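PDB 3GT5: N-acetylglucosamine 2-epimerase from Xylella fastidiosa, which probably acts as a sugar isomerase or epimerase of the N-acylglucosamine 2-epimerase family. Local coordinates for residues A[273-285]-A[322-334]. Numbering follows the deposited sequence.
Sequences ARSLFDVAVARSW and LATRSGDERYWQW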
ATOM      1  N   ALA A 273      14.136 -11.345   0.726  1.00 19.13           N
ATOM      2  CA  ALA A 273      13.887 -10.000   1.297  1.00 18.97           C
ATOM      3  C   ALA A 273      15.164  -9.151   1.331  1.00 19.48           C
ATOM      4  O   ALA A 273      15.141  -7.994   0.921  1.00 18.11           O
ATOM      5  CB  ALA A 273      13.307 -10.114   2.734  1.00 18.03           C
ATOM      6  N   ARG A 274      16.253  -9.740   1.832  1.00 18.79           N
ATOM      7  CA  ARG A 274      17.552  -9.012   1.927  1.00 20.30           C
ATOM      8  C   ARG A 274      18.063  -8.626   0.531  1.00 20.51           C
ATOM      9  O   ARG A 274      18.534  -7.505   0.323  1.00 21.33           O
ATOM     10  CB  ARG A 274      18.598  -9.854   2.684  1.00 21.23           C
ATOM     11  CG  ARG A 274      18.227 -10.106   4.135  1.00 22.33           C
ATOM     12  CD  ARG A 274      19.369 -10.728   4.918  1.00 28.18           C
ATOM     13  NE  ARG A 274      20.487  -9.785   4.983  1.00 30.07           N
ATOM     14  CZ  ARG A 274      21.480  -9.830   5.876  1.00 30.90           C
ATOM     15  NH1 ARG A 274      21.512 -10.785   6.795  1.00 30.40           N
ATOM     16  NH2 ARG A 274      22.446  -8.911   5.823  1.00 29.84           N
ATOM     17  N   SER A 275      17.932  -9.526  -0.439  1.00 20.46           N
ATOM     18  CA  SER A 275      18.395  -9.248  -1.818  1.00 21.49           C
ATOM     19  C   SER A 275      17.610  -8.076  -2.427  1.00 21.88           C
ATOM     20  O   SER A 275      18.186  -7.202  -3.102  1.00 21.34           O
ATOM     21  CB  SER A 275      18.327 -10.502  -2.725  1.00 21.90           C
ATOM     22  OG  SER A 275      16.981 -10.817  -3.163  1.00 25.02           O
ATOM     23  N   LEU A 276      16.292  -8.053  -2.198  1.00 18.92           N
ATOM     24  CA  LEU A 276      15.465  -6.996  -2.758  1.00 18.99           C
ATOM     25  C   LEU A 276      15.787  -5.634  -2.122  1.00 19.53           C
ATOM     26  O   LEU A 276      15.933  -4.595  -2.817  1.00 18.52           O
ATOM     27  CB  LEU A 276      13.977  -7.301  -2.538  1.00 18.36           C
ATOM     28  CG  LEU A 276      13.467  -8.502  -3.368  1.00 17.25           C
ATOM     29  CD1 LEU A 276      11.995  -8.869  -3.036  1.00 18.52           C
ATOM     30  CD2 LEU A 276      13.622  -8.259  -4.904  1.00 20.58           C
ATOM     31  N   PHE A 277      15.856  -5.646  -0.798  1.00 18.99           N
ATOM     32  CA  PHE A 277      16.062  -4.403  -0.053  1.00 18.47           C
ATOM     33  C   PHE A 277      17.472  -3.823  -0.376  1.00 18.95           C
ATOM     34  O   PHE A 277      17.583  -2.634  -0.708  1.00 19.10           O
ATOM     35  CB  PHE A 277      15.907  -4.629   1.433  1.00 19.05           C
ATOM     36  CG  PHE A 277      16.150  -3.385   2.267  1.00 18.09           C
ATOM     37  CD1 PHE A 277      15.088  -2.649   2.728  1.00 19.04           C
ATOM     38  CD2 PHE A 277      17.431  -2.957   2.572  1.00 18.57           C
ATOM     39  CE1 PHE A 277      15.254  -1.499   3.480  1.00 19.38           C
ATOM     40  CE2 PHE A 277      17.615  -1.791   3.340  1.00 17.87           C
ATOM     41  CZ  PHE A 277      16.525  -1.075   3.789  1.00 18.33           C
ATOM     42  N   ASP A 278      18.500  -4.663  -0.315  1.00 20.17           N
ATOM     43  CA  ASP A 278      19.912  -4.200  -0.381  1.00 20.98           C
ATOM     44  C   ASP A 278      20.154  -3.569  -1.734  1.00 20.95           C
ATOM     45  O   ASP A 278      20.711  -2.478  -1.821  1.00 20.70           O
ATOM     46  CB  ASP A 278      20.926  -5.341  -0.161  1.00 22.62           C
ATOM     47  CG  ASP A 278      20.874  -5.961   1.255  1.00 23.95           C
ATOM     48  OD1 ASP A 278      20.170  -5.461   2.175  1.00 24.52           O
ATOM     49  OD2 ASP A 278      21.541  -7.012   1.422  1.00 25.71           O
ATOM     50  N   VAL A 279      19.732  -4.245  -2.793  1.00 19.63           N
ATOM     51  CA  VAL A 279      19.891  -3.720  -4.142  1.00 21.11           C
ATOM     52  C   VAL A 279      19.079  -2.460  -4.373  1.00 20.22           C
ATOM     53  O   VAL A 279      19.613  -1.468  -4.916  1.00 21.33           O
ATOM     54  CB  VAL A 279      19.520  -4.778  -5.205  1.00 21.25           C
ATOM     55  CG1 VAL A 279      19.472  -4.145  -6.600  1.00 22.29           C
ATOM     56  CG2 VAL A 279      20.512  -5.916  -5.126  1.00 22.58           C
ATOM     57  N   ALA A 280      17.817  -2.460  -3.945  1.00 20.18           N
ATOM     58  CA  ALA A 280      16.930  -1.298  -4.142  1.00 19.35           C
ATOM     59  C   ALA A 280      17.472  -0.026  -3.504  1.00 19.75           C
ATOM     60  O   ALA A 280      17.466   1.047  -4.131  1.00 20.32           O
ATOM     61  CB  ALA A 280      15.492  -1.600  -3.617  1.00 19.77           C
ATOM     62  N   VAL A 281      17.930  -0.102  -2.263  1.00 19.41           N
ATOM     63  CA  VAL A 281      18.396   1.121  -1.596  1.00 20.42           C
ATOM     64  C   VAL A 281      19.774   1.539  -2.152  1.00 21.51           C
ATOM     65  O   VAL A 281      20.026   2.745  -2.240  1.00 22.35           O
ATOM     66  CB  VAL A 281      18.371   1.033  -0.022  1.00 19.99           C
ATOM     67  CG1 VAL A 281      16.959   0.718   0.414  1.00 20.67           C
ATOM     68  CG2 VAL A 281      19.378  -0.028   0.520  1.00 20.41           C
ATOM     69  N   ALA A 282      20.619   0.587  -2.558  1.00 23.38           N
ATOM     70  CA  ALA A 282      21.927   0.918  -3.183  1.00 23.56           C
ATOM     71  C   ALA A 282      21.718   1.722  -4.458  1.00 23.74           C
ATOM     72  O   ALA A 282      22.410   2.726  -4.742  1.00 24.16           O
ATOM     73  CB  ALA A 282      22.752  -0.366  -3.491  1.00 24.67           C
ATOM     74  N   ARG A 283      20.799   1.257  -5.269  1.00 23.51           N
ATOM     75  CA  ARG A 283      20.514   1.916  -6.526  1.00 23.33           C
ATOM     76  C   ARG A 283      19.798   3.233  -6.396  1.00 23.37           C
ATOM     77  O   ARG A 283      19.942   4.074  -7.294  1.00 23.96           O
ATOM     78  CB  ARG A 283      19.663   1.035  -7.421  1.00 24.47           C
ATOM     79  CG  ARG A 283      20.300  -0.268  -7.783  1.00 28.44           C
ATOM     80  CD  ARG A 283      20.862  -0.345  -9.231  1.00 36.53           C
ATOM     81  NE  ARG A 283      21.295  -1.734  -9.409  1.00 41.09           N
ATOM     82  CZ  ARG A 283      20.649  -2.727 -10.052  1.00 45.99           C
ATOM     83  NH1 ARG A 283      19.532  -2.554 -10.765  1.00 45.24           N
ATOM     84  NH2 ARG A 283      21.186  -3.938 -10.024  1.00 47.90           N
ATOM     85  N   SER A 284      19.002   3.433  -5.333  1.00 20.97           N
ATOM     86  CA  SER A 284      18.076   4.601  -5.320  1.00 20.60           C
ATOM     87  C   SER A 284      18.313   5.659  -4.239  1.00 19.72           C
ATOM     88  O   SER A 284      17.721   6.701  -4.337  1.00 18.40           O
ATOM     89  CB  SER A 284      16.612   4.135  -5.231  1.00 21.77           C
ATOM     90  OG  SER A 284      16.413   3.492  -3.981  1.00 23.85           O
ATOM     91  N   TRP A 285      19.162   5.413  -3.242  1.00 19.12           N
ATOM     92  CA  TRP A 285      19.381   6.392  -2.175  1.00 19.97           C
ATOM     93  C   TRP A 285      20.223   7.551  -2.716  1.00 21.53           C
ATOM     94  O   TRP A 285      21.272   7.319  -3.319  1.00 20.88           O
ATOM     95  CB  TRP A 285      20.073   5.754  -0.974  1.00 19.82           C
ATOM     96  CG  TRP A 285      20.395   6.727   0.124  1.00 20.77           C
ATOM     97  CD1 TRP A 285      21.632   7.278   0.409  1.00 22.14           C
ATOM     98  CD2 TRP A 285      19.484   7.291   1.082  1.00 22.78           C
ATOM     99  NE1 TRP A 285      21.531   8.133   1.483  1.00 24.84           N
ATOM    100  CE2 TRP A 285      20.234   8.156   1.918  1.00 22.12           C
ATOM    101  CE3 TRP A 285      18.103   7.143   1.326  1.00 21.50           C
ATOM    102  CZ2 TRP A 285      19.651   8.872   2.978  1.00 23.33           C
ATOM    103  CZ3 TRP A 285      17.527   7.853   2.394  1.00 22.96           C
ATOM    104  CH2 TRP A 285      18.297   8.707   3.196  1.00 22.22           C
ATOM    105  N   LEU A 322      13.811  -6.242   8.882  1.00 18.38           N
ATOM    106  CA  LEU A 322      15.059  -6.892   8.498  1.00 20.24           C
ATOM    107  C   LEU A 322      16.046  -6.824   9.644  1.00 20.48           C
ATOM    108  O   LEU A 322      16.687  -7.819   9.929  1.00 21.57           O
ATOM    109  CB  LEU A 322      15.663  -6.226   7.275  1.00 20.57           C
ATOM    110  CG  LEU A 322      14.916  -6.618   5.990  1.00 21.24           C
ATOM    111  CD1 LEU A 322      15.102  -5.602   4.859  1.00 20.16           C
ATOM    112  CD2 LEU A 322      15.416  -8.011   5.586  1.00 22.40           C
ATOM    113  N   ALA A 323      16.131  -5.669  10.289  1.00 20.59           N
ATOM    114  CA  ALA A 323      16.999  -5.486  11.477  1.00 21.98           C
ATOM    115  C   ALA A 323      16.648  -6.452  12.602  1.00 23.11           C
ATOM    116  O   ALA A 323      17.561  -7.073  13.202  1.00 25.71           O
ATOM    117  CB  ALA A 323      16.960  -4.013  11.979  1.00 20.76           C
ATOM    118  N   THR A 324      15.362  -6.608  12.902  1.00 23.95           N
ATOM    119  CA  THR A 324      14.928  -7.414  14.034  1.00 25.97           C
ATOM    120  C   THR A 324      15.121  -8.902  13.766  1.00 26.24           C
ATOM    121  O   THR A 324      15.588  -9.641  14.628  1.00 26.35           O
ATOM    122  CB  THR A 324      13.458  -7.136  14.387  1.00 25.44           C
ATOM    123  OG1 THR A 324      13.295  -5.731  14.608  1.00 28.06           O
ATOM    124  CG2 THR A 324      13.083  -7.895  15.678  1.00 27.75           C
ATOM    125  N   ARG A 325      14.818  -9.325  12.541  1.00 26.60           N
ATOM    126  CA  ARG A 325      15.008 -10.720  12.158  1.00 26.62           C
ATOM    127  C   ARG A 325      16.480 -11.120  11.994  1.00 26.58           C
ATOM    128  O   ARG A 325      16.904 -12.203  12.449  1.00 27.22           O
ATOM    129  CB  ARG A 325      14.256 -10.986  10.847  1.00 25.90           C
ATOM    130  CG  ARG A 325      14.270 -12.420  10.364  1.00 28.65           C
ATOM    131  CD  ARG A 325      13.813 -13.410  11.441  1.00 32.57           C
ATOM    132  NE  ARG A 325      13.367 -14.680  10.876  1.00 33.65           N
ATOM    133  CZ  ARG A 325      14.155 -15.668  10.452  1.00 40.41           C
ATOM    134  NH1 ARG A 325      15.488 -15.569  10.504  1.00 43.32           N
ATOM    135  NH2 ARG A 325      13.594 -16.777   9.961  1.00 39.75           N
ATOM    136  N   SER A 326      17.262 -10.264  11.352  1.00 27.01           N
ATOM    137  CA  SER A 326      18.624 -10.600  10.974  1.00 28.77           C
ATOM    138  C   SER A 326      19.637 -10.307  12.076  1.00 30.32           C
ATOM    139  O   SER A 326      20.723 -10.880  12.060  1.00 31.79           O
ATOM    140  CB  SER A 326      19.028  -9.824   9.720  1.00 28.85           C
ATOM    141  OG  SER A 326      19.258  -8.456  10.033  1.00 27.92           O
ATOM    142  N   GLY A 327      19.309  -9.395  12.984  1.00 31.33           N
ATOM    143  CA  GLY A 327      20.292  -8.841  13.936  1.00 32.12           C
ATOM    144  C   GLY A 327      21.372  -7.963  13.299  1.00 32.30           C
ATOM    145  O   GLY A 327      22.325  -7.577  13.958  1.00 34.06           O
ATOM    146  N   ASP A 328      21.256  -7.648  12.017  1.00 32.18           N
ATOM    147  CA  ASP A 328      22.264  -6.846  11.342  1.00 32.25           C
ATOM    148  C   ASP A 328      21.962  -5.365  11.601  1.00 32.62           C
ATOM    149  O   ASP A 328      20.917  -4.854  11.212  1.00 31.28           O
ATOM    150  CB  ASP A 328      22.276  -7.162   9.846  1.00 32.68           C
ATOM    151  CG  ASP A 328      23.500  -6.647   9.141  1.00 31.90           C
ATOM    152  OD1 ASP A 328      23.988  -5.539   9.455  1.00 32.36           O
ATOM    153  OD2 ASP A 328      23.980  -7.363   8.244  1.00 33.95           O
ATOM    154  N   GLU A 329      22.888  -4.680  12.267  1.00 32.23           N
ATOM    155  CA  GLU A 329      22.694  -3.305  12.711  1.00 32.17           C
ATOM    156  C   GLU A 329      22.699  -2.321  11.541  1.00 30.70           C
ATOM    157  O   GLU A 329      22.194  -1.196  11.675  1.00 29.01           O
ATOM    158  CB  GLU A 329      23.788  -2.933  13.741  1.00 33.88           C
ATOM    159  CG  GLU A 329      23.683  -1.527  14.365  1.00 37.77           C
ATOM    160  CD  GLU A 329      22.449  -1.315  15.241  1.00 42.13           C
ATOM    161  OE1 GLU A 329      22.145  -0.132  15.543  1.00 45.04           O
ATOM    162  OE2 GLU A 329      21.796  -2.318  15.646  1.00 46.68           O
ATOM    163  N   ARG A 330      23.247  -2.728  10.394  1.00 28.65           N
ATOM    164  CA  ARG A 330      23.222  -1.872   9.223  1.00 28.08           C
ATOM    165  C   ARG A 330      21.760  -1.586   8.826  1.00 26.48           C
ATOM    166  O   ARG A 330      21.470  -0.523   8.278  1.00 26.85           O
ATOM    167  CB  ARG A 330      24.012  -2.479   8.046  1.00 28.25           C
ATOM    168  CG  ARG A 330      25.566  -2.448   8.266  1.00 32.06           C
ATOM    169  CD  ARG A 330      26.379  -3.256   7.218  1.00 34.68           C
ATOM    170  NE  ARG A 330      25.932  -4.647   7.081  1.00 37.75           N
ATOM    171  CZ  ARG A 330      26.323  -5.484   6.105  1.00 42.82           C
ATOM    172  NH1 ARG A 330      27.191  -5.100   5.161  1.00 42.41           N
ATOM    173  NH2 ARG A 330      25.850  -6.729   6.071  1.00 43.18           N
ATOM    174  N   TYR A 331      20.845  -2.530   9.106  1.00 25.05           N
ATOM    175  CA  TYR A 331      19.413  -2.291   8.838  1.00 23.03           C
ATOM    176  C   TYR A 331      18.801  -1.237   9.772  1.00 23.01           C
ATOM    177  O   TYR A 331      17.953  -0.470   9.351  1.00 21.54           O
ATOM    178  CB  TYR A 331      18.595  -3.582   8.825  1.00 22.35           C
ATOM    179  CG  TYR A 331      18.911  -4.473   7.653  1.00 22.30           C
ATOM    180  CD1 TYR A 331      18.767  -4.026   6.347  1.00 22.08           C
ATOM    181  CD2 TYR A 331      19.363  -5.789   7.858  1.00 23.20           C
ATOM    182  CE1 TYR A 331      19.078  -4.848   5.274  1.00 21.19           C
ATOM    183  CE2 TYR A 331      19.679  -6.628   6.771  1.00 23.93           C
ATOM    184  CZ  TYR A 331      19.539  -6.152   5.494  1.00 23.51           C
ATOM    185  OH  TYR A 331      19.849  -6.967   4.424  1.00 22.30           O
ATOM    186  N   TRP A 332      19.233  -1.162  11.024  1.00 22.22           N
ATOM    187  CA  TRP A 332      18.773  -0.075  11.880  1.00 23.03           C
ATOM    188  C   TRP A 332      19.357   1.270  11.453  1.00 23.27           C
ATOM    189  O   TRP A 332      18.688   2.295  11.601  1.00 24.42           O
ATOM    190  CB  TRP A 332      19.069  -0.339  13.364  1.00 22.90           C
ATOM    191  CG  TRP A 332      18.104  -1.298  14.048  1.00 22.63           C
ATOM    192  CD1 TRP A 332      18.431  -2.450  14.720  1.00 23.97           C
ATOM    193  CD2 TRP A 332      16.688  -1.140  14.201  1.00 21.24           C
ATOM    194  NE1 TRP A 332      17.310  -3.027  15.243  1.00 25.42           N
ATOM    195  CE2 TRP A 332      16.223  -2.240  14.955  1.00 22.72           C
ATOM    196  CE3 TRP A 332      15.764  -0.182  13.765  1.00 23.04           C
ATOM    197  CZ2 TRP A 332      14.873  -2.441  15.229  1.00 23.79           C
ATOM    198  CZ3 TRP A 332      14.416  -0.349  14.093  1.00 21.45           C
ATOM    199  CH2 TRP A 332      13.988  -1.482  14.808  1.00 22.62           C
ATOM    200  N   GLN A 333      20.601   1.274  10.958  1.00 24.84           N
ATOM    201  CA  GLN A 333      21.181   2.484  10.386  1.00 24.25           C
ATOM    202  C   GLN A 333      20.356   2.963   9.190  1.00 23.23           C
ATOM    203  O   GLN A 333      20.132   4.175   9.035  1.00 21.78           O
ATOM    204  CB  GLN A 333      22.661   2.300  10.056  1.00 25.30           C
ATOM    205  CG  GLN A 333      23.444   2.234  11.352  1.00 29.89           C
ATOM    206  CD  GLN A 333      24.786   1.585  11.241  1.00 34.76           C
ATOM    207  OE1 GLN A 333      25.251   1.211  10.157  1.00 37.77           O
ATOM    208  NE2 GLN A 333      25.434   1.427  12.395  1.00 40.27           N
ATOM    209  N   TRP A 334      19.875   2.030   8.369  1.00 20.90           N
ATOM    210  CA  TRP A 334      18.984   2.433   7.257  1.00 20.00           C
ATOM    211  C   TRP A 334      17.692   3.049   7.769  1.00 19.22           C
ATOM    212  O   TRP A 334      17.248   4.076   7.293  1.00 19.60           O
ATOM    213  CB  TRP A 334      18.684   1.276   6.310  1.00 19.88           C
ATOM    214  CG  TRP A 334      19.714   1.183   5.223  1.00 20.27           C
ATOM    215  CD1 TRP A 334      20.657   0.221   5.067  1.00 23.02           C
ATOM    216  CD2 TRP A 334      19.890   2.098   4.136  1.00 22.28           C
ATOM    217  NE1 TRP A 334      21.418   0.483   3.962  1.00 24.06           N
ATOM    218  CE2 TRP A 334      20.955   1.614   3.353  1.00 24.10           C
ATOM    219  CE3 TRP A 334      19.226   3.258   3.730  1.00 23.21           C
ATOM    220  CZ2 TRP A 334      21.397   2.270   2.208  1.00 25.25           C
ATOM    221  CZ3 TRP A 334      19.658   3.907   2.604  1.00 24.31           C
ATOM    222  CH2 TRP A 334      20.746   3.407   1.852  1.00 24.33           C
TER
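The hydroxyl of Tyr331 is gripped from two sides by helix 269-284: OH donates to the syn lone pair of Asp278 OD1 at 2.7 Å and accepts from Arg274 NE at 2.9 Å, a bent bond tilted out of the guanidinium plane. The carboxylate lies only 22° from the phenol plane, whereas the guanidinium stands steeply to it, with Tyr331 CE2 over one of its faces. A bend at chi3 (64°) folds the arginine tip toward Asp328, and Arg274 NH2 forms a salt bridge with Asp328 OD2, with a weak, bent hydrogen bond of 3.3 Å. Arg330 holds that carboxylate side-on through NE and NH2; Asp328, also the N-cap of helix 329-346, is thus shared by both arginines and probably offsets the closeness of their like charges.

Alongside this polar cluster, Phe277 takes the edge of Tyr331 toward its face in an offset edge-to-face pair and turns its own edge to the face of Trp334, while Leu322 CD1 packs 3.6 Å from Phe277 CG. Val281 CG2 makes a CH-pi contact over the six-membered ring of Trp334, whose far edge points at the face of Trp285, planes 87° apart. The resulting chain of edge-to-face aromatics joins helix 269-284 to the hairpin of helices 309-326 and 329-346, packing consistent with the (alpha/alpha)6 barrel of this epimerase family.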